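Local coordinates for DegT/DnrJ/EryC1/StrS aminotransferase (Brucella abortus 2308, PDB 4QGR), which binds pyridoxal 5'-phosphate and probably acts as an aminotransferase of the DegT/DnrJ/EryC1/StrS family, at residues Glu105-Val109 / Tyr333-Ala339. Sequence-based numbering, arbitrary orientation. Where two conformers were deposited one is given.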
ATOM      1  N   GLU A 105       5.531  15.474  14.227  1.00 14.53           N
ATOM      2  CA  GLU A 105       4.405  16.408  14.198  1.00 14.77           C
ATOM      3  C   GLU A 105       4.494  17.270  12.971  1.00 14.18           C
ATOM      4  O   GLU A 105       5.538  17.808  12.673  1.00 14.50           O
ATOM      5  CB  GLU A 105       4.361  17.350  15.400  1.00 15.82           C
ATOM      6  CG  GLU A 105       4.179  16.679  16.732  1.00 17.20           C
ATOM      7  CD  GLU A 105       3.783  17.657  17.816  1.00 18.47           C
ATOM      8  OE1 GLU A 105       3.438  18.830  17.537  1.00 19.38           O
ATOM      9  OE2 GLU A 105       3.855  17.272  18.980  1.00 19.75           O
ATOM     10  N   PRO A 106       3.410  17.368  12.228  1.00 14.12           N
ATOM     11  CA  PRO A 106       3.365  18.394  11.204  1.00 14.06           C
ATOM     12  C   PRO A 106       3.239  19.773  11.816  1.00 13.92           C
ATOM     13  O   PRO A 106       2.684  19.948  12.928  1.00 15.53           O
ATOM     14  CB  PRO A 106       2.118  18.037  10.391  1.00 14.39           C
ATOM     15  CG  PRO A 106       1.219  17.357  11.385  1.00 14.99           C
ATOM     16  CD  PRO A 106       2.148  16.617  12.334  1.00 14.36           C
ATOM     17  N   VAL A 107       3.858  20.746  11.162  1.00 13.27           N
ATOM     18  CA  VAL A 107       3.668  22.151  11.510  1.00 12.90           C
ATOM     19  C   VAL A 107       3.142  22.809  10.251  1.00 12.45           C
ATOM     20  O   VAL A 107       3.802  22.759   9.196  1.00 12.25           O
ATOM     21  CB  VAL A 107       4.978  22.841  11.976  1.00 13.50           C
ATOM     22  CG1 VAL A 107       4.691  24.298  12.287  1.00 13.68           C
ATOM     23  CG2 VAL A 107       5.616  22.084  13.129  1.00 14.00           C
ATOM     24  N   PHE A 108       1.946  23.388  10.325  1.00 12.33           N
ATOM     25  CA  PHE A 108       1.263  23.917   9.143  1.00 12.66           C
ATOM     26  C   PHE A 108       1.623  25.330   8.703  1.00 12.53           C
ATOM     27  O   PHE A 108       1.689  26.229   9.505  1.00 13.61           O
ATOM     28  CB  PHE A 108      -0.257  23.847   9.325  1.00 12.58           C
ATOM     29  CG  PHE A 108      -0.809  22.444   9.358  1.00 12.19           C
ATOM     30  CD1 PHE A 108      -0.821  21.656   8.223  1.00 12.23           C
ATOM     31  CD2 PHE A 108      -1.418  21.966  10.510  1.00 12.46           C
ATOM     32  CE1 PHE A 108      -1.340  20.375   8.246  1.00 11.85           C
ATOM     33  CE2 PHE A 108      -1.976  20.702  10.532  1.00 12.77           C
ATOM     34  CZ  PHE A 108      -1.935  19.905   9.382  1.00 12.17           C
ATOM     35  N   VAL A 109       1.921  25.494   7.417  1.00 12.20           N
ATOM     36  CA  VAL A 109       2.333  26.755   6.849  1.00 12.25           C
ATOM     37  C   VAL A 109       1.282  27.176   5.838  1.00 12.59           C
ATOM     38  O   VAL A 109       0.715  26.336   5.148  1.00 12.64           O
ATOM     39  CB  VAL A 109       3.715  26.603   6.178  1.00 12.06           C
ATOM     40  CG1 VAL A 109       4.188  27.973   5.646  1.00 12.45           C
ATOM     41  CG2 VAL A 109       4.677  26.011   7.175  1.00 12.57           C
ATOM     42  N   TYR A 333      -6.098  16.671  12.607  1.00 15.62           N
ATOM     43  CA  TYR A 333      -4.842  17.479  12.608  1.00 16.03           C
ATOM     44  C   TYR A 333      -4.932  18.833  13.286  1.00 16.55           C
ATOM     45  O   TYR A 333      -3.945  19.564  13.313  1.00 17.16           O
ATOM     46  CB  TYR A 333      -4.319  17.698  11.132  1.00 15.93           C
ATOM     47  CG  TYR A 333      -4.608  16.523  10.216  1.00 16.60           C
ATOM     48  CD1 TYR A 333      -3.854  15.348  10.227  1.00 17.89           C
ATOM     49  CD2 TYR A 333      -5.643  16.590   9.322  1.00 17.76           C
ATOM     50  CE1 TYR A 333      -4.192  14.258   9.380  1.00 17.37           C
ATOM     51  CE2 TYR A 333      -5.981  15.525   8.499  1.00 18.24           C
ATOM     52  CZ  TYR A 333      -5.280  14.364   8.524  1.00 17.97           C
ATOM     53  OH  TYR A 333      -5.745  13.351   7.669  1.00 18.46           O
ATOM     54  N   LYS A 334      -6.097  19.175  13.808  1.00 17.16           N
ATOM     55  CA  LYS A 334      -6.354  20.528  14.244  1.00 19.31           C
ATOM     56  C   LYS A 334      -5.651  20.876  15.552  1.00 19.95           C
ATOM     57  O   LYS A 334      -5.610  22.051  15.923  1.00 21.33           O
ATOM     58  CB  LYS A 334      -7.865  20.787  14.364  1.00 20.99           C
ATOM     59  CG  LYS A 334      -8.559  20.067  15.483  1.00 22.31           C
ATOM     60  CD  LYS A 334     -10.055  20.329  15.392  1.00 24.16           C
ATOM     61  CE  LYS A 334     -10.824  19.691  16.531  1.00 26.90           C
ATOM     62  NZ  LYS A 334     -12.228  20.196  16.457  1.00 28.69           N
ATOM     63  N   HIS A 335      -5.117  19.883  16.254  1.00 19.31           N
ATOM     64  CA  HIS A 335      -4.322  20.162  17.447  1.00 21.75           C
ATOM     65  C   HIS A 335      -2.824  20.357  17.214  1.00 18.55           C
ATOM     66  O   HIS A 335      -2.103  20.742  18.125  1.00 19.23           O
ATOM     67  CB  HIS A 335      -4.657  19.115  18.519  1.00 24.99           C
ATOM     68  CG  HIS A 335      -6.096  19.217  18.974  1.00 29.17           C
ATOM     69  ND1 HIS A 335      -6.615  20.361  19.561  1.00 33.39           N
ATOM     70  CD2 HIS A 335      -7.145  18.367  18.830  1.00 31.91           C
ATOM     71  CE1 HIS A 335      -7.909  20.196  19.786  1.00 34.12           C
ATOM     72  NE2 HIS A 335      -8.257  18.999  19.341  1.00 34.03           N
ATOM     73  N   TYR A 336      -2.363  20.134  15.987  1.00 16.84           N
ATOM     74  CA  TYR A 336      -0.946  20.366  15.646  1.00 16.39           C
ATOM     75  C   TYR A 336      -0.688  21.880  15.506  1.00 17.06           C
ATOM     76  O   TYR A 336      -1.625  22.675  15.343  1.00 16.37           O
ATOM     77  CB  TYR A 336      -0.526  19.601  14.376  1.00 15.66           C
ATOM     78  CG  TYR A 336      -0.471  18.111  14.586  1.00 15.69           C
ATOM     79  CD1 TYR A 336       0.407  17.554  15.500  1.00 16.17           C
ATOM     80  CD2 TYR A 336      -1.256  17.235  13.817  1.00 15.14           C
ATOM     81  CE1 TYR A 336       0.466  16.182  15.692  1.00 16.50           C
ATOM     82  CE2 TYR A 336      -1.176  15.867  13.983  1.00 15.48           C
ATOM     83  CZ  TYR A 336      -0.306  15.342  14.917  1.00 16.86           C
ATOM     84  OH  TYR A 336      -0.216  13.977  15.116  1.00 18.60           O
ATOM     85  N   SER A 337       0.582  22.272  15.615  1.00 17.09           N
ATOM     86  CA  SER A 337       0.914  23.689  15.611  0.50 17.76           C
ATOM     87  C   SER A 337       0.825  24.289  14.215  1.00 17.58           C
ATOM     88  O   SER A 337       0.949  23.582  13.190  1.00 15.41           O
ATOM     89  CB  SER A 337       2.296  23.939  16.202  0.50 18.61           C
ATOM     90  OG  SER A 337       2.414  23.371  17.482  0.50 19.04           O
ATOM     91  N   VAL A 338       0.594  25.594  14.200  1.00 18.02           N
ATOM     92  CA  VAL A 338       0.518  26.346  12.944  0.70 17.80           C
ATOM     93  C   VAL A 338       1.492  27.500  12.998  1.00 17.03           C
ATOM     94  O   VAL A 338       1.792  28.044  14.044  1.00 17.78           O
ATOM     95  CB  VAL A 338      -0.910  26.857  12.589  0.70 18.83           C
ATOM     96  CG1 VAL A 338      -1.938  25.725  12.695  0.70 19.25           C
ATOM     97  CG2 VAL A 338      -1.333  28.014  13.463  0.70 19.91           C
ATOM     98  N   ALA A 339       2.012  27.850  11.848  1.00 15.95           N
ATOM     99  CA  ALA A 339       2.990  28.894  11.732  1.00 15.98           C
ATOM    100  C   ALA A 339       2.507  30.208  12.374  1.00 16.01           C
ATOM    101  O   ALA A 339       1.310  30.475  12.437  1.00 14.80           O
ATOM    102  CB  ALA A 339       3.326  29.109  10.259  1.00 15.99           C
TER
HETATM  103  O   HOH W   1       2.892  20.531  15.530  1.00 13.51           O
HETATM  104  O   HOH W   2       0.964  19.823  18.771  1.00 31.88           O
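With CG of Tyr336 beside its own backbone N and opposite the carbonyl carbon (chi1 -70°), the phenol ring turns one face to CD and CG of Pro106; the same kind of first torsion in Phe108 carries its ring to the CB of Tyr333. Both meetings lie on the face of the mixed sheet covered by helix 94-101, at its edge in the large domain of a PLP-dependent aminotransferase fold, where the short, weakly bonded strand 337-338, outermost within the chain, runs parallel to strand 105-109, paired at Phe108 and Val338. Two backbone bonds establish the pairing: Phe108 N gives its hydrogen to Ser337 O (3.0 Å, 169° at the hydrogen), and Phe108 O accepts from Ala339 N at 2.9 Å. Phe108 thus spends both backbone polar groups on residues either side of Val338.

The CH-pi contact is centred: Pro106 CD sits 3.5 Å from the centroid of the Tyr336 ring, 1° off its normal. Glu105 OE1 comes to the edge of that ring, while its OE2 forms a salt bridge with Arg135. On the Phe108 side, CZ is 3.7 Å from Tyr333 CB, and Tyr333 O lies in the ring plane at the edge. That carbonyl also accepts from Tyr336 N, closing a type I beta turn from Tyr333 to Tyr336. The hydroxyl of Tyr333, at the other end of that side chain, is hydrogen-bonded to Asn236 ND2 of the second subunit, linking this edge to the dimer interface.

Before the strand pairing begins, a water takes over: it accepts from Ser337 N at 2.9 Å and donates to Pro106 O and Glu105 OE1, each 2.7 Å away.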